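Local coordinates for hypothetical fimbrial assembly protein (Parabacteroides distasonis, PDB 3R4R), which is a putative component of the fimbrium tip, part of the filamentous cell-surface appendages that mediate adhesion and biofilm formation, at residues A[144-148]-A[203-207]; A[232-236]-A[258-263]. All blocks are in the same frame, centred on the assembly; numbering follows the deposited sequence. Where two conformers were deposited one is given.

Contact 1. Residues A[144-148]-A[203-207]. With EDO (1,2-ethanediol), chain I.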
loop_
_atom_site.group_PDB
_atom_site.type_symbol
_atom_site.label_atom_id
_atom_site.label_comp_id
_atom_site.label_asym_id
_atom_site.label_seq_id
_atom_site.Cartn_x
_atom_site.Cartn_y
_atom_site.Cartn_z
ATOM N N LYS A 144 -2.343 -3.726 0.004
ATOM C CA LYS A 144 -1.654 -3.708 -1.290
ATOM C C LYS A 144 -2.693 -3.767 -2.405
ATOM O O LYS A 144 -3.756 -4.359 -2.215
ATOM C CB LYS A 144 -0.629 -4.849 -1.429
ATOM C CG LYS A 144 0.464 -4.911 -0.360
ATOM C CD LYS A 144 0.318 -6.196 0.452
ATOM C CE LYS A 144 1.415 -6.414 1.484
ATOM N NZ LYS A 144 1.362 -5.438 2.611
ATOM N N ILE A 145 -2.430 -3.111 -3.543
ATOM C CA ILE A 145 -3.389 -3.107 -4.656
ATOM C C ILE A 145 -2.617 -3.268 -5.997
ATOM O O ILE A 145 -1.494 -2.812 -6.125
ATOM C CB ILE A 145 -4.309 -1.826 -4.671
ATOM C CG1 ILE A 145 -3.487 -0.516 -4.866
ATOM C CG2 ILE A 145 -5.224 -1.730 -3.421
ATOM C CD1 ILE A 145 -4.339 0.713 -5.139
ATOM N N GLY A 146 -3.243 -3.921 -6.967
ATOM C CA GLY A 146 -2.660 -4.135 -8.287
ATOM C C GLY A 146 -3.701 -4.377 -9.358
ATOM O O GLY A 146 -4.810 -4.798 -9.046
ATOM N N LYS A 147 -3.347 -4.127 -10.634
ATOM C CA LYS A 147 -4.250 -4.355 -11.778
ATOM C C LYS A 147 -3.469 -4.876 -13.005
ATOM O O LYS A 147 -2.390 -4.367 -13.316
ATOM C CB LYS A 147 -5.025 -3.076 -12.154
ATOM C CG LYS A 147 -6.257 -3.333 -13.027
ATOM C CD LYS A 147 -7.060 -2.064 -13.390
ATOM C CE LYS A 147 -6.496 -1.181 -14.494
ATOM N NZ LYS A 147 -5.149 -0.615 -14.194
ATOM N N SER A 148 -4.030 -5.890 -13.701
ATOM C CA SER A 148 -3.424 -6.464 -14.909
ATOM C C SER A 148 -4.487 -6.791 -15.964
ATOM O O SER A 148 -5.595 -7.201 -15.630
ATOM C CB SER A 148 -2.620 -7.719 -14.583
ATOM O OG SER A 148 -1.537 -7.422 -13.718
ATOM N N ILE A 203 -8.547 3.187 -3.663
ATOM C CA ILE A 203 -7.967 1.858 -3.930
ATOM C C ILE A 203 -7.696 1.599 -5.429
ATOM O O ILE A 203 -7.506 0.437 -5.813
ATOM C CB ILE A 203 -8.935 0.742 -3.397
ATOM C CG1 ILE A 203 -10.367 0.882 -4.028
ATOM C CG2 ILE A 203 -8.973 0.734 -1.852
ATOM C CD1 ILE A 203 -11.289 -0.294 -3.857
ATOM N N THR A 204 -7.695 2.637 -6.268
ATOM C CA THR A 204 -7.513 2.469 -7.715
ATOM C C THR A 204 -6.318 3.289 -8.226
ATOM O O THR A 204 -6.209 3.548 -9.438
ATOM C CB THR A 204 -8.803 2.890 -8.445
ATOM O OG1 THR A 204 -9.154 4.252 -8.141
ATOM C CG2 THR A 204 -9.947 1.922 -8.258
ATOM N N ILE A 205 -5.434 3.707 -7.292
ATOM C CA ILE A 205 -4.281 4.574 -7.522
ATOM C C ILE A 205 -3.018 3.708 -7.448
ATOM O O ILE A 205 -2.780 3.033 -6.451
ATOM C CB ILE A 205 -4.299 5.759 -6.512
ATOM C CG1 ILE A 205 -4.554 5.258 -5.066
ATOM C CG2 ILE A 205 -5.427 6.740 -6.945
ATOM C CD1 ILE A 205 -4.429 6.238 -4.007
ATOM N N PHE A 206 -2.237 3.693 -8.543
ATOM C CA PHE A 206 -1.097 2.786 -8.646
ATOM C C PHE A 206 0.274 3.469 -8.945
ATOM O O PHE A 206 1.244 2.742 -9.190
ATOM C CB PHE A 206 -1.380 1.798 -9.799
ATOM C CG PHE A 206 -2.684 1.047 -9.676
ATOM C CD1 PHE A 206 -2.782 -0.082 -8.874
ATOM C CD2 PHE A 206 -3.808 1.440 -10.404
ATOM C CE1 PHE A 206 -3.989 -0.777 -8.766
ATOM C CE2 PHE A 206 -5.006 0.729 -10.306
ATOM C CZ PHE A 206 -5.089 -0.363 -9.479
ATOM N N ASN A 207 0.378 4.813 -8.910
ATOM C CA ASN A 207 1.659 5.445 -9.243
ATOM C C ASN A 207 2.500 5.591 -7.988
ATOM O O ASN A 207 2.186 6.397 -7.119
ATOM C CB ASN A 207 1.475 6.798 -9.938
ATOM C CG ASN A 207 2.751 7.393 -10.509
ATOM O OD1 ASN A 207 3.851 6.815 -10.436
ATOM N ND2 ASN A 207 2.617 8.545 -11.147
HETATM C C1 EDO I . -5.539 2.797 -14.739
HETATM O O1 EDO I . -5.808 2.020 -13.569
HETATM C C2 EDO I . -6.544 2.443 -15.834
HETATM O O2 EDO I . -6.253 3.214 -17.008
#

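Contact 2. Residues A[232-236]-A[258-263]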
loop_
_atom_site.group_PDB
_atom_site.type_symbol
_atom_site.label_atom_id
_atom_site.label_comp_id
_atom_site.label_asym_id
_atom_site.label_seq_id
_atom_site.Cartn_x
_atom_site.Cartn_y
_atom_site.Cartn_z
ATOM N N TYR A 232 -1.344 6.534 4.796
ATOM C CA TYR A 232 -1.750 6.578 3.418
ATOM C C TYR A 232 -1.336 7.946 2.882
ATOM O O TYR A 232 -1.193 8.869 3.689
ATOM C CB TYR A 232 -3.254 6.294 3.249
ATOM C CG TYR A 232 -3.749 4.920 3.639
ATOM C CD1 TYR A 232 -3.203 3.774 3.060
ATOM C CD2 TYR A 232 -4.915 4.770 4.382
ATOM C CE1 TYR A 232 -3.690 2.503 3.369
ATOM C CE2 TYR A 232 -5.458 3.508 4.638
ATOM C CZ TYR A 232 -4.830 2.375 4.142
ATOM O OH TYR A 232 -5.332 1.130 4.415
ATOM N N GLU A 233 -1.066 8.081 1.560
ATOM C CA GLU A 233 -0.769 9.363 0.877
ATOM C C GLU A 233 -1.682 10.513 1.282
ATOM O O GLU A 233 -2.859 10.286 1.591
ATOM C CB GLU A 233 -0.933 9.229 -0.646
ATOM C CG GLU A 233 0.073 8.377 -1.357
ATOM C CD GLU A 233 -0.104 8.365 -2.856
ATOM O OE1 GLU A 233 -1.242 8.480 -3.377
ATOM O OE2 GLU A 233 0.935 8.169 -3.516
ATOM N N ILE A 234 -1.170 11.746 1.190
ATOM C CA ILE A 234 -1.904 12.962 1.497
ATOM C C ILE A 234 -1.646 13.942 0.358
ATOM O O ILE A 234 -0.528 14.454 0.268
ATOM C CB ILE A 234 -1.478 13.488 2.877
ATOM C CG1 ILE A 234 -1.657 12.392 3.969
ATOM C CG2 ILE A 234 -2.239 14.771 3.195
ATOM C CD1 ILE A 234 -1.021 12.609 5.327
ATOM N N SER A 235 -2.681 14.189 -0.510
ATOM C CA SER A 235 -2.599 15.071 -1.682
ATOM C C SER A 235 -2.540 16.559 -1.304
ATOM O O SER A 235 -1.823 17.315 -1.975
ATOM C CB SER A 235 -3.793 14.856 -2.611
ATOM O OG SER A 235 -5.022 15.166 -1.977
ATOM N N ASP A 236 -3.315 16.992 -0.272
ATOM C CA ASP A 236 -3.341 18.409 0.126
ATOM C C ASP A 236 -1.911 18.904 0.380
ATOM O O ASP A 236 -1.157 18.308 1.164
ATOM C CB ASP A 236 -4.231 18.637 1.362
ATOM C CG ASP A 236 -4.458 20.089 1.775
ATOM O OD1 ASP A 236 -4.024 20.997 1.039
ATOM O OD2 ASP A 236 -5.105 20.314 2.814
ATOM N N ALA A 258 3.346 16.744 4.055
ATOM C CA ALA A 258 2.612 15.478 4.034
ATOM C C ALA A 258 2.632 14.815 2.651
ATOM O O ALA A 258 2.691 13.597 2.575
ATOM C CB ALA A 258 1.177 15.714 4.461
ATOM N N ASN A 259 2.648 15.615 1.569
ATOM C CA ASN A 259 2.627 15.114 0.189
ATOM C C ASN A 259 4.030 14.571 -0.270
ATOM O O ASN A 259 4.144 14.091 -1.405
ATOM C CB ASN A 259 2.140 16.208 -0.773
ATOM C CG ASN A 259 2.876 17.512 -0.726
ATOM O OD1 ASN A 259 3.398 17.937 0.307
ATOM N ND2 ASN A 259 2.818 18.232 -1.826
ATOM N N LYS A 260 5.056 14.563 0.609
ATOM C CA LYS A 260 6.362 14.011 0.241
ATOM C C LYS A 260 6.376 12.477 0.424
ATOM O O LYS A 260 7.242 11.799 -0.146
ATOM C CB LYS A 260 7.500 14.655 1.064
ATOM C CG LYS A 260 7.756 16.151 0.852
ATOM C CD LYS A 260 8.324 16.495 -0.522
ATOM N N PHE A 261 5.406 11.925 1.196
ATOM C CA PHE A 261 5.340 10.502 1.514
ATOM C C PHE A 261 4.362 9.813 0.563
ATOM O O PHE A 261 3.146 9.867 0.760
ATOM C CB PHE A 261 4.938 10.312 2.981
ATOM C CG PHE A 261 5.773 11.143 3.921
ATOM C CD1 PHE A 261 7.033 10.709 4.329
ATOM C CD2 PHE A 261 5.305 12.357 4.400
ATOM C CE1 PHE A 261 7.806 11.474 5.195
ATOM C CE2 PHE A 261 6.099 13.143 5.216
ATOM C CZ PHE A 261 7.333 12.684 5.640
ATOM N N ILE A 262 4.906 9.210 -0.504
ATOM C CA ILE A 262 4.136 8.566 -1.560
ATOM C C ILE A 262 4.010 7.079 -1.246
ATOM O O ILE A 262 4.939 6.477 -0.733
ATOM C CB ILE A 262 4.818 8.819 -2.947
ATOM C CG1 ILE A 262 5.003 10.332 -3.239
ATOM C CG2 ILE A 262 4.071 8.140 -4.110
ATOM C CD1 ILE A 262 6.183 10.660 -4.194
ATOM N N LYS A 263 2.841 6.501 -1.530
ATOM C CA LYS A 263 2.550 5.081 -1.383
ATOM C C LYS A 263 3.598 4.218 -2.097
ATOM O O LYS A 263 4.002 4.527 -3.232
ATOM C CB LYS A 263 1.156 4.766 -1.948
ATOM C CG LYS A 263 1.044 4.978 -3.459
ATOM C CD LYS A 263 -0.395 4.906 -3.933
ATOM C CE LYS A 263 -0.546 5.374 -5.354
ATOM N NZ LYS A 263 -0.112 6.802 -5.574
HETATM O O HOH W 1 1.634 11.809 1.111
#

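Contact 1. Residues A[144-148]-A[203-207]
In the transthyretin-like beta architecture of this FimA/Mfa1-family protein, a loop can be held against a sheet by apolar packing, and residues 203-207, which follow strand 191-202, illustrate how. They lie against the start of strand 144-152, an inner strand whose backbone is already engaged on both edges, pairing with strands 96-104 and 161-179. The loop is therefore held by side chains. Lys144 lies out of reach of the loop; its NZ is hydrogen-bonded to Gln167 OE1 and to the backbone oxygens of Glu41 and Leu142. Ile145 makes the main insertion: its CD1 reaches into the bend of the loop, 3.2 Å from Ile203 O, 3.1 Å from Ile205 O and 3.9 Å from Phe206 CE1, so that a methyl group meets both backbone carbonyls and the aromatic ring. Leu168 of strand 161-179 also touches Ile145 and Ile205, carrying this apolar patch onto the next strand. At Gly146 the absence of a side chain accompanies a close approach of ring and backbone, CA standing 3.6 Å from Phe206 CE1. Lys147 then points its CA-to-CB bond toward the loop, CB lying 3.8 Å from Phe206 CZ, while Leu101 of strand 96-104 touches both residues. Further along its side chain, Lys147 NZ donates a hydrogen bond of 2.8 Å to O1 of a 1,2-ethanediol, probably from the crystallisation liquor.

Contact 2. Residues A[232-236]-A[258-263]
Two connections between strands in the transthyretin-like C-terminal domain meet here: 232-236 opens the connection from strand 228-232 to strand 240-246, while residues 258-263 lead from strand 251-257 through a 3-10 turn toward strand 266-273. The general lesson is that irregular segments can be joined by mixed means, here a methyl contact, a shared water and a charged pair. Ala258 begins the turn with its CA-to-CB bond toward the other loop, CB meeting Ile234 CG2 at 3.8 Å. Asn259 comes close through its backbone, its CA making a CA-H...O contact of 3.2 Å with Ile234 O. Past Lys260, Phe261 lays its side chain on Ala170 and Ile172 of strand 161-179 and Val241 of strand 240-246, while its carbonyl turns to a water. That water substitutes for direct backbone pairing: it accepts from Ile234 N at 2.8 Å and donates to Ala258 O and Phe261 O, each at 2.5 Å. Ile262 follows, with its CG2 3.2 Å from Glu233 OE2. Lys263 completes the contact. Its NZ also forms a salt bridge with Glu212, whose backbone N is hydrogen-bonded to Glu233 OE1, so both charges are shared with a third loop. Glu233 OE2 grips the lysine at both ends, accepting from its backbone N at 3.2 Å and forming a salt bridge with its NZ at 2.7 Å.

Along the chain the contacts follow in series, contact 1 closing before contact 2 opens, yet in space they join although their centres lie 16 Å apart. The joint is the loop 203-207 of contact 1, which meets both sides of contact 2. Asn207 O lies 2.8 Å from Lys263 NZ, a probable hydrogen bond, and Ile205 CD1 packs 3.9 Å from Glu233 OE1. Ile205 O serves both contacts, lying 3.1 Å from Ile145 CD1 and 3.4 Å from Lys263 CE. 1,2-Ethanediol, probably from the crystallisation liquor, lies at both contacts: hydrogen-bonded to Lys147 in contact 1 and about 4 Å from the side chain of Ile234 in contact 2.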